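Hypothetical protein AQ_1575 (PDB 1LFP) is of uncertain function but probably binds DNA and takes part in regulating transcription. Local coordinates at residues R106-S111 and L228-Q233; R114-K119 and I219-A224; I157-E162 and K184-K189. All blocks are in the same frame, centred on the assembly; numbering follows the deposited sequence.

Contact 1 of 3, residues R106-S111 and L228-Q233; sequences RNRTTS and LDDVQQ
T109 and D230 face each other with matching first torsions. In each, the polar branch stands anti to its own carbonyl carbon: OG1 in the threonine (chi1 -55°) and CG in the aspartate, and the two side chains approach from opposite directions. The T109 hydroxyl donates through OG1 to D230 OD2 across only 2.6 Å. It arrives from above the carboxylate, 61° out of its plane, while the methyl T109 CG2 lies against D230 CB at 3.7 Å. R108 reaches the same oxygen by another route. Its chain bends at chi2 and chi3, folding the guanidinium back so that R108 NH1 stands 2.9 Å from D230 OD2. This is a salt bridge, but the N-H points poorly, at 125°, and the hydrogen bond within it is weak. A water bridges the pair, accepting from R108 NH2 at 3.0 Å and donating to D230 OD1, so both carboxylate oxygens are engaged.

The first shell is itself held in place. T109 OG1 also bonds to T103 OG1, on the strand leading into the helix, and R108 has salt bridges to E112 through NH1 and to D104 through NH2. With E112, D104 and D230 around it, the guanidinium is probably held against turning, and the three acids share its charge.

D230 sits in a type I turn from L228 to V231, closed by V231 N to L228 O at 2.9 Å, and its backbone pairs with T102. Just beyond, Q232 and Q233 both face L100 as a classic beta bulge. The buried carboxylate thus ties the first turns of helix 106-119 to the turn that opens strand 231-239, beside its antiparallel partner 95-103 in the mixed, mostly antiparallel sheet of an alpha+beta domain.

Contact 2 of 3, residues R114-K119 and I219-A224; sequences RHVFTK and IKLLNA
L221 is the main bump in this helix pair, and it fits against the two consecutive residues V116 and F117. Its CG stands anti to the backbone N (chi1 -150°), which swings the forked end over to the other helix. One prong, L221 CD2, rests above a face of the F117 ring, 4.2 Å from the centroid and displaced toward the rim, as a CH-pi contact; the same L221 CD2 meets V116 CG1 at 4.0 Å. The second prong, L221 CD1, lies beside F117 CD1 at 4.1 Å and F117 O at 4.0 Å. The leucine therefore fills the groove between the valine branch, the phenyl ring and the backbone that joins them.

The return bump is V116. Its CG1 pushes toward the second helix where A224 offers nothing larger than a methyl, and the fit is tight: V116 CG1 to A224 CB is 3.3 Å, closer than usual for two carbons. L225 comes in from the next position on that helix and touches both V116 and F117, while the phenyl ring also packs on L124.

With axes 9.2 Å apart and running at 164°, the two segments form a nearly antiparallel pair at ordinary packing distance, joined wholly by apolar packing. Helices 106-119 and 212-226 lie side by side on the mixed sheet, the second being the helix of a beta-alpha-beta crossover from strand 207-208 to strand 231-239.

Contact 3 of 3, residues I157-E162 and K184-K189; sequences IEVGAE and KENLEK
V159 presents both of its methyls to consecutive residues of the other helix. CG1, anti to the backbone N (chi1 175°), meets the beta carbon of N186, with V159 CG1 to N186 CB at 3.6 Å. V159 CG2 turns the other way and touches L187 CD2, also at 3.6 Å, while remaining 4.0 Å from N186 CB. The valine fork thus straddles the step from N186 to L187; the asparagine contributes its aliphatic root here, and the leucine one methyl of its tip.

One shell out, V159 is the last residue of its helix. G160 follows with a phi of 95°, which would press a beta carbon against the preceding carbonyl oxygen, and serves as the C-prime residue of a Schellman motif; G160 N makes a weak bond to I157 O at 3.0 Å. On the other side, E188 N to K184 O at 2.9 Å keeps the turn regular around N186 and L187. A salt bridge, with a long and weak hydrogen bond, joins K184 NZ to E188 OE2 at 3.4 Å along that helix, and K184 also pairs with E54 of helix 47-58.

Beneath the contact, L187 packs on I140 and I173, and A161 on I173 too, while L190, just past the second segment, also touches V159. Helices 149-159 and 180-188 accordingly lie together against the four-stranded antiparallel sheet, in the beta-alpha-beta-beta-alpha-beta topology of a ferredoxin-like alpha+beta sandwich.

How the contacts relate
Contacts 1 and 2 are two stations along helix 106-119, with centres 12 Å apart. They meet directly where L228 CD1 packs on V116 CG2 at 4.1 Å, and the chain passes from one to the other as helix 212-226 runs into strand 231-239. One end of helix 106-119 is held by polar groups and the other by apolar packing, on the same mixed sheet. Contact 3 joins two helices that lie against the other, antiparallel sheet, across the chain's centre: its centre is 33 Å from that of contact 1 and 36 Å from that of contact 2. All four strands of its sheet (134-143 to 196-203) come, in sequence, between strands 123-124 and 207-208 of the mixed sheet.

Contact 1 of 3, residues R106-S111 and L228-Q233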
loop_
_atom_site.group_PDB
_atom_site.type_symbol
_atom_site.label_atom_id
_atom_site.label_comp_id
_atom_site.label_asym_id
_atom_site.label_seq_id
_atom_site.Cartn_x
_atom_site.Cartn_y
_atom_site.Cartn_z
ATOM N N ARG A 106 -8.829 16.878 3.951
ATOM C CA ARG A 106 -9.339 16.329 2.702
ATOM C C ARG A 106 -9.358 17.263 1.493
ATOM O O ARG A 106 -8.954 16.873 0.397
ATOM C CB ARG A 106 -10.750 15.780 2.933
ATOM C CG ARG A 106 -10.790 14.312 3.300
ATOM C CD ARG A 106 -12.146 13.913 3.858
ATOM N NE ARG A 106 -12.227 14.152 5.294
ATOM C CZ ARG A 106 -11.549 13.465 6.210
ATOM N NH1 ARG A 106 -10.738 12.484 5.845
ATOM N NH2 ARG A 106 -11.663 13.780 7.495
ATOM N N ASN A 107 -9.844 18.491 1.671
ATOM C CA ASN A 107 -9.907 19.445 0.559
ATOM C C ASN A 107 -8.516 19.687 -0.026
ATOM O O ASN A 107 -8.335 19.764 -1.247
ATOM C CB ASN A 107 -10.523 20.764 1.049
ATOM C CG ASN A 107 -10.605 21.824 -0.034
ATOM O OD1 ASN A 107 -11.130 21.590 -1.131
ATOM N ND2 ASN A 107 -10.092 23.013 0.276
ATOM N N ARG A 108 -7.539 19.790 0.865
ATOM C CA ARG A 108 -6.156 20.038 0.491
ATOM C C ARG A 108 -5.628 18.866 -0.332
ATOM O O ARG A 108 -5.132 19.046 -1.446
ATOM C CB ARG A 108 -5.316 20.214 1.757
ATOM C CG ARG A 108 -4.241 21.265 1.622
ATOM C CD ARG A 108 -2.855 20.709 1.866
ATOM N NE ARG A 108 -2.712 20.004 3.137
ATOM C CZ ARG A 108 -3.006 18.719 3.319
ATOM N NH1 ARG A 108 -3.470 18.006 2.315
ATOM N NH2 ARG A 108 -2.809 18.134 4.490
ATOM N N THR A 109 -5.758 17.681 0.237
ATOM C CA THR A 109 -5.317 16.460 -0.429
ATOM C C THR A 109 -6.015 16.257 -1.773
ATOM O O THR A 109 -5.382 15.897 -2.772
ATOM C CB THR A 109 -5.571 15.255 0.445
ATOM O OG1 THR A 109 -4.941 15.460 1.710
ATOM C CG2 THR A 109 -4.966 14.000 -0.171
ATOM N N THR A 110 -7.316 16.505 -1.821
ATOM C CA THR A 110 -8.041 16.330 -3.069
ATOM C C THR A 110 -7.471 17.190 -4.168
ATOM O O THR A 110 -7.293 16.752 -5.315
ATOM C CB THR A 110 -9.544 16.652 -2.892
ATOM O OG1 THR A 110 -10.093 15.734 -1.947
ATOM C CG2 THR A 110 -10.288 16.515 -4.218
ATOM N N SER A 111 -7.152 18.428 -3.825
ATOM C CA SER A 111 -6.580 19.308 -4.818
ATOM C C SER A 111 -5.174 18.837 -5.235
ATOM O O SER A 111 -4.822 18.859 -6.404
ATOM C CB SER A 111 -6.569 20.734 -4.284
ATOM O OG SER A 111 -5.918 21.618 -5.178
ATOM N N LEU A 228 3.282 11.977 -2.498
ATOM C CA LEU A 228 2.490 12.787 -1.599
ATOM C C LEU A 228 2.504 12.107 -0.243
ATOM O O LEU A 228 2.287 10.880 -0.119
ATOM C CB LEU A 228 1.041 12.923 -2.106
ATOM C CG LEU A 228 0.878 13.516 -3.505
ATOM C CD1 LEU A 228 -0.605 13.585 -3.864
ATOM C CD2 LEU A 228 1.515 14.893 -3.565
ATOM N N ASP A 229 2.799 12.910 0.772
ATOM C CA ASP A 229 2.845 12.457 2.148
ATOM C C ASP A 229 1.490 11.896 2.532
ATOM O O ASP A 229 1.387 10.983 3.327
ATOM C CB ASP A 229 3.153 13.631 3.083
ATOM C CG ASP A 229 4.636 13.896 3.227
ATOM O OD1 ASP A 229 4.982 14.995 3.709
ATOM O OD2 ASP A 229 5.448 13.014 2.865
ATOM N N ASP A 230 0.441 12.470 1.970
ATOM C CA ASP A 230 -0.915 12.007 2.310
ATOM C C ASP A 230 -1.230 10.649 1.686
ATOM O O ASP A 230 -2.190 9.994 2.074
ATOM C CB ASP A 230 -1.976 13.007 1.819
ATOM C CG ASP A 230 -1.929 14.355 2.546
ATOM O OD1 ASP A 230 -1.500 14.412 3.714
ATOM O OD2 ASP A 230 -2.362 15.370 1.948
ATOM N N VAL A 231 -0.447 10.212 0.701
ATOM C CA VAL A 231 -0.774 8.941 0.066
ATOM C C VAL A 231 -0.106 7.720 0.709
ATOM O O VAL A 231 1.101 7.727 0.922
ATOM C CB VAL A 231 -0.399 8.963 -1.476
ATOM C CG1 VAL A 231 -0.764 7.646 -2.107
ATOM C CG2 VAL A 231 -1.131 10.132 -2.186
ATOM N N GLN A 232 -0.898 6.691 1.015
ATOM C CA GLN A 232 -0.402 5.442 1.617
ATOM C C GLN A 232 -0.231 4.371 0.545
ATOM O O GLN A 232 0.755 3.621 0.536
ATOM C CB GLN A 232 -1.380 4.863 2.657
ATOM C CG GLN A 232 -1.554 5.646 3.961
ATOM C CD GLN A 232 -0.455 5.406 4.991
ATOM O OE1 GLN A 232 -0.100 4.263 5.332
ATOM N NE2 GLN A 232 0.078 6.489 5.495
ATOM N N GLN A 233 -1.220 4.272 -0.330
ATOM C CA GLN A 233 -1.176 3.263 -1.364
ATOM C C GLN A 233 -1.740 3.723 -2.671
ATOM O O GLN A 233 -2.711 4.440 -2.715
ATOM C CB GLN A 233 -1.991 2.042 -0.979
ATOM C CG GLN A 233 -1.502 1.235 0.239
ATOM C CD GLN A 233 -2.353 -0.011 0.422
ATOM O OE1 GLN A 233 -2.974 -0.230 1.474
ATOM N NE2 GLN A 233 -2.401 -0.830 -0.615
HETATM O O HOH W 1 -2.119 15.571 5.826
#

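Contact 2 of 3, residues R114-K119 and I219-A224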
loop_
_atom_site.group_PDB
_atom_site.type_symbol
_atom_site.label_atom_id
_atom_site.label_comp_id
_atom_site.label_asym_id
_atom_site.label_seq_id
_atom_site.Cartn_x
_atom_site.Cartn_y
_atom_site.Cartn_z
ATOM N N ARG A 114 -5.834 15.894 -7.512
ATOM C CA ARG A 114 -6.412 16.332 -8.757
ATOM C C ARG A 114 -5.304 16.924 -9.611
ATOM O O ARG A 114 -5.215 16.586 -10.763
ATOM C CB ARG A 114 -7.506 17.382 -8.547
ATOM C CG ARG A 114 -8.304 17.691 -9.831
ATOM C CD ARG A 114 -9.492 18.625 -9.558
ATOM N NE ARG A 114 -10.419 18.077 -8.561
ATOM C CZ ARG A 114 -11.340 17.143 -8.806
ATOM N NH1 ARG A 114 -11.485 16.635 -10.028
ATOM N NH2 ARG A 114 -12.116 16.707 -7.816
ATOM N N HIS A 115 -4.441 17.774 -9.021
ATOM C CA HIS A 115 -3.367 18.390 -9.788
ATOM C C HIS A 115 -2.479 17.322 -10.361
ATOM O O HIS A 115 -2.115 17.397 -11.530
ATOM C CB HIS A 115 -2.494 19.341 -8.938
ATOM C CG HIS A 115 -3.107 20.692 -8.690
ATOM N ND1 HIS A 115 -4.225 20.872 -7.907
ATOM C CD2 HIS A 115 -2.767 21.925 -9.139
ATOM C CE1 HIS A 115 -4.550 22.155 -7.883
ATOM N NE2 HIS A 115 -3.680 22.816 -8.625
ATOM N N VAL A 116 -2.100 16.337 -9.543
ATOM C CA VAL A 116 -1.226 15.279 -10.063
ATOM C C VAL A 116 -1.862 14.568 -11.253
ATOM O O VAL A 116 -1.202 14.300 -12.266
ATOM C CB VAL A 116 -0.918 14.208 -8.992
ATOM C CG1 VAL A 116 -0.055 13.106 -9.594
ATOM C CG2 VAL A 116 -0.235 14.865 -7.781
ATOM N N PHE A 117 -3.128 14.205 -11.123
ATOM C CA PHE A 117 -3.806 13.511 -12.224
ATOM C C PHE A 117 -3.784 14.340 -13.517
ATOM O O PHE A 117 -3.383 13.863 -14.569
ATOM C CB PHE A 117 -5.247 13.205 -11.831
ATOM C CG PHE A 117 -5.455 11.815 -11.245
ATOM C CD1 PHE A 117 -5.662 10.720 -12.082
ATOM C CD2 PHE A 117 -5.472 11.616 -9.862
ATOM C CE1 PHE A 117 -5.889 9.426 -11.572
ATOM C CE2 PHE A 117 -5.698 10.316 -9.327
ATOM C CZ PHE A 117 -5.906 9.222 -10.192
ATOM N N THR A 118 -4.227 15.584 -13.422
ATOM C CA THR A 118 -4.258 16.487 -14.568
ATOM C C THR A 118 -2.907 16.705 -15.240
ATOM O O THR A 118 -2.788 16.582 -16.462
ATOM C CB THR A 118 -4.829 17.834 -14.164
ATOM O OG1 THR A 118 -6.167 17.642 -13.688
ATOM C CG2 THR A 118 -4.847 18.791 -15.362
ATOM N N LYS A 119 -1.891 16.997 -14.443
ATOM C CA LYS A 119 -0.552 17.237 -14.958
ATOM C C LYS A 119 -0.067 16.102 -15.833
ATOM O O LYS A 119 0.584 16.323 -16.847
ATOM C CB LYS A 119 0.406 17.454 -13.797
ATOM C CG LYS A 119 0.396 18.866 -13.255
ATOM C CD LYS A 119 -1.013 19.405 -13.000
ATOM C CE LYS A 119 -0.922 20.713 -12.221
ATOM N NZ LYS A 119 -0.013 20.524 -11.044
ATOM N N ILE A 219 2.910 5.678 -15.564
ATOM C CA ILE A 219 3.907 5.470 -14.516
ATOM C C ILE A 219 4.311 6.749 -13.805
ATOM O O ILE A 219 4.511 6.750 -12.601
ATOM C CB ILE A 219 5.187 4.764 -15.081
ATOM C CG1 ILE A 219 4.829 3.374 -15.603
ATOM C CG2 ILE A 219 6.243 4.660 -14.013
ATOM C CD1 ILE A 219 5.996 2.623 -16.215
ATOM N N LYS A 220 4.446 7.850 -14.532
ATOM C CA LYS A 220 4.816 9.095 -13.877
ATOM C C LYS A 220 3.693 9.567 -12.962
ATOM O O LYS A 220 3.921 10.125 -11.887
ATOM C CB LYS A 220 5.127 10.169 -14.920
ATOM C CG LYS A 220 6.503 10.014 -15.561
ATOM C CD LYS A 220 6.845 11.225 -16.425
ATOM C CE LYS A 220 8.267 11.146 -16.962
ATOM N NZ LYS A 220 8.497 9.870 -17.692
ATOM N N LEU A 221 2.471 9.344 -13.398
ATOM C CA LEU A 221 1.328 9.757 -12.608
ATOM C C LEU A 221 1.339 9.005 -11.283
ATOM O O LEU A 221 1.242 9.616 -10.218
ATOM C CB LEU A 221 0.039 9.455 -13.381
ATOM C CG LEU A 221 -1.137 10.367 -13.107
ATOM C CD1 LEU A 221 -2.225 10.101 -14.150
ATOM C CD2 LEU A 221 -1.649 10.138 -11.699
ATOM N N LEU A 222 1.459 7.685 -11.369
ATOM C CA LEU A 222 1.468 6.830 -10.190
ATOM C C LEU A 222 2.616 7.211 -9.262
ATOM O O LEU A 222 2.433 7.294 -8.053
ATOM C CB LEU A 222 1.571 5.358 -10.602
ATOM C CG LEU A 222 0.457 4.826 -11.523
ATOM C CD1 LEU A 222 0.509 3.309 -11.610
ATOM C CD2 LEU A 222 -0.925 5.289 -10.933
ATOM N N ASN A 223 3.802 7.432 -9.838
ATOM C CA ASN A 223 4.971 7.826 -9.046
ATOM C C ASN A 223 4.714 9.164 -8.353
ATOM O O ASN A 223 5.131 9.362 -7.212
ATOM C CB ASN A 223 6.197 8.026 -9.938
ATOM C CG ASN A 223 6.783 6.737 -10.439
ATOM O OD1 ASN A 223 7.536 6.734 -11.422
ATOM N ND2 ASN A 223 6.461 5.631 -9.775
ATOM N N ALA A 224 4.041 10.075 -9.056
ATOM C CA ALA A 224 3.758 11.393 -8.517
ATOM C C ALA A 224 2.792 11.251 -7.339
ATOM O O ALA A 224 2.950 11.919 -6.306
ATOM C CB ALA A 224 3.185 12.293 -9.614
#

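Contact 3 of 3, residues I157-E162 and K184-K189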
loop_
_atom_site.group_PDB
_atom_site.type_symbol
_atom_site.label_atom_id
_atom_site.label_comp_id
_atom_site.label_asym_id
_atom_site.label_seq_id
_atom_site.Cartn_x
_atom_site.Cartn_y
_atom_site.Cartn_z
ATOM N N ILE A 157 -0.066 -21.813 -0.394
ATOM C CA ILE A 157 -1.157 -22.760 -0.641
ATOM C C ILE A 157 -1.511 -23.472 0.653
ATOM O O ILE A 157 -2.697 -23.661 0.989
ATOM C CB ILE A 157 -0.740 -23.808 -1.694
ATOM C CG1 ILE A 157 -0.601 -23.133 -3.055
ATOM C CG2 ILE A 157 -1.760 -24.937 -1.768
ATOM C CD1 ILE A 157 0.099 -23.997 -4.065
ATOM N N GLU A 158 -0.485 -23.867 1.403
ATOM C CA GLU A 158 -0.687 -24.571 2.644
ATOM C C GLU A 158 -1.518 -23.759 3.627
ATOM O O GLU A 158 -2.353 -24.320 4.331
ATOM C CB GLU A 158 0.688 -24.931 3.260
ATOM C CG GLU A 158 0.618 -25.659 4.560
ATOM C CD GLU A 158 1.999 -26.031 5.106
ATOM O OE1 GLU A 158 2.052 -26.569 6.226
ATOM O OE2 GLU A 158 3.019 -25.780 4.425
ATOM N N VAL A 159 -1.322 -22.435 3.663
ATOM C CA VAL A 159 -2.071 -21.611 4.616
ATOM C C VAL A 159 -3.443 -21.264 4.033
ATOM O O VAL A 159 -4.350 -20.842 4.747
ATOM C CB VAL A 159 -1.314 -20.290 4.935
ATOM C CG1 VAL A 159 -2.168 -19.408 5.820
ATOM C CG2 VAL A 159 0.007 -20.609 5.649
ATOM N N GLY A 160 -3.576 -21.420 2.727
ATOM C CA GLY A 160 -4.870 -21.159 2.100
ATOM C C GLY A 160 -5.126 -19.794 1.489
ATOM O O GLY A 160 -6.237 -19.266 1.612
ATOM N N ALA A 161 -4.143 -19.256 0.776
ATOM C CA ALA A 161 -4.257 -17.936 0.136
ATOM C C ALA A 161 -5.213 -17.797 -1.047
ATOM O O ALA A 161 -5.618 -18.770 -1.685
ATOM C CB ALA A 161 -2.880 -17.452 -0.289
ATOM N N GLU A 162 -5.530 -16.548 -1.351
ATOM C CA GLU A 162 -6.432 -16.198 -2.429
ATOM C C GLU A 162 -5.685 -16.148 -3.776
ATOM O O GLU A 162 -6.224 -16.557 -4.814
ATOM C CB GLU A 162 -7.067 -14.838 -2.092
ATOM C CG GLU A 162 -8.103 -14.324 -3.065
ATOM C CD GLU A 162 -9.431 -15.053 -2.976
ATOM O OE1 GLU A 162 -10.275 -14.803 -3.854
ATOM O OE2 GLU A 162 -9.641 -15.858 -2.045
ATOM N N LYS A 184 -1.328 -14.094 7.995
ATOM C CA LYS A 184 -0.032 -13.576 8.362
ATOM C C LYS A 184 0.533 -14.434 9.492
ATOM O O LYS A 184 1.684 -14.889 9.435
ATOM C CB LYS A 184 -0.156 -12.132 8.872
ATOM C CG LYS A 184 1.147 -11.547 9.431
ATOM C CD LYS A 184 0.885 -10.086 9.853
ATOM C CE LYS A 184 2.125 -9.429 10.395
ATOM N NZ LYS A 184 2.397 -9.790 11.809
ATOM N N GLU A 185 -0.308 -14.648 10.506
ATOM C CA GLU A 185 0.066 -15.438 11.692
ATOM C C GLU A 185 0.482 -16.858 11.307
ATOM O O GLU A 185 1.528 -17.371 11.730
ATOM C CB GLU A 185 -1.122 -15.494 12.651
ATOM C CG GLU A 185 -0.748 -15.869 14.061
ATOM C CD GLU A 185 -0.889 -14.700 15.021
ATOM O OE1 GLU A 185 -2.041 -14.272 15.278
ATOM O OE2 GLU A 185 0.151 -14.207 15.509
ATOM N N ASN A 186 -0.330 -17.495 10.477
ATOM C CA ASN A 186 -0.026 -18.857 10.046
ATOM C C ASN A 186 1.238 -18.957 9.217
ATOM O O ASN A 186 1.931 -19.979 9.246
ATOM C CB ASN A 186 -1.223 -19.418 9.287
ATOM C CG ASN A 186 -2.366 -19.796 10.214
ATOM O OD1 ASN A 186 -3.511 -19.910 9.789
ATOM N ND2 ASN A 186 -2.050 -20.007 11.490
ATOM N N LEU A 187 1.533 -17.907 8.446
ATOM C CA LEU A 187 2.745 -17.895 7.640
ATOM C C LEU A 187 3.965 -17.680 8.550
ATOM O O LEU A 187 4.999 -18.297 8.363
ATOM C CB LEU A 187 2.726 -16.751 6.608
ATOM C CG LEU A 187 1.808 -17.013 5.403
ATOM C CD1 LEU A 187 1.636 -15.696 4.601
ATOM C CD2 LEU A 187 2.402 -18.181 4.510
ATOM N N GLU A 188 3.868 -16.797 9.524
ATOM C CA GLU A 188 5.056 -16.623 10.362
ATOM C C GLU A 188 5.271 -17.883 11.208
ATOM O O GLU A 188 6.409 -18.234 11.492
ATOM C CB GLU A 188 4.973 -15.352 11.226
ATOM C CG GLU A 188 3.650 -14.998 11.836
ATOM C CD GLU A 188 3.521 -13.493 12.108
ATOM O OE1 GLU A 188 2.714 -13.107 12.977
ATOM O OE2 GLU A 188 4.214 -12.685 11.454
ATOM N N LYS A 189 4.180 -18.547 11.594
ATOM C CA LYS A 189 4.237 -19.783 12.389
ATOM C C LYS A 189 4.918 -20.913 11.606
ATOM O O LYS A 189 5.301 -21.932 12.193
ATOM C CB LYS A 189 2.820 -20.184 12.795
ATOM C CG LYS A 189 2.726 -21.315 13.784
ATOM C CD LYS A 189 1.834 -20.924 14.945
ATOM C CE LYS A 189 0.460 -20.441 14.472
ATOM N NZ LYS A 189 -0.439 -20.073 15.613
#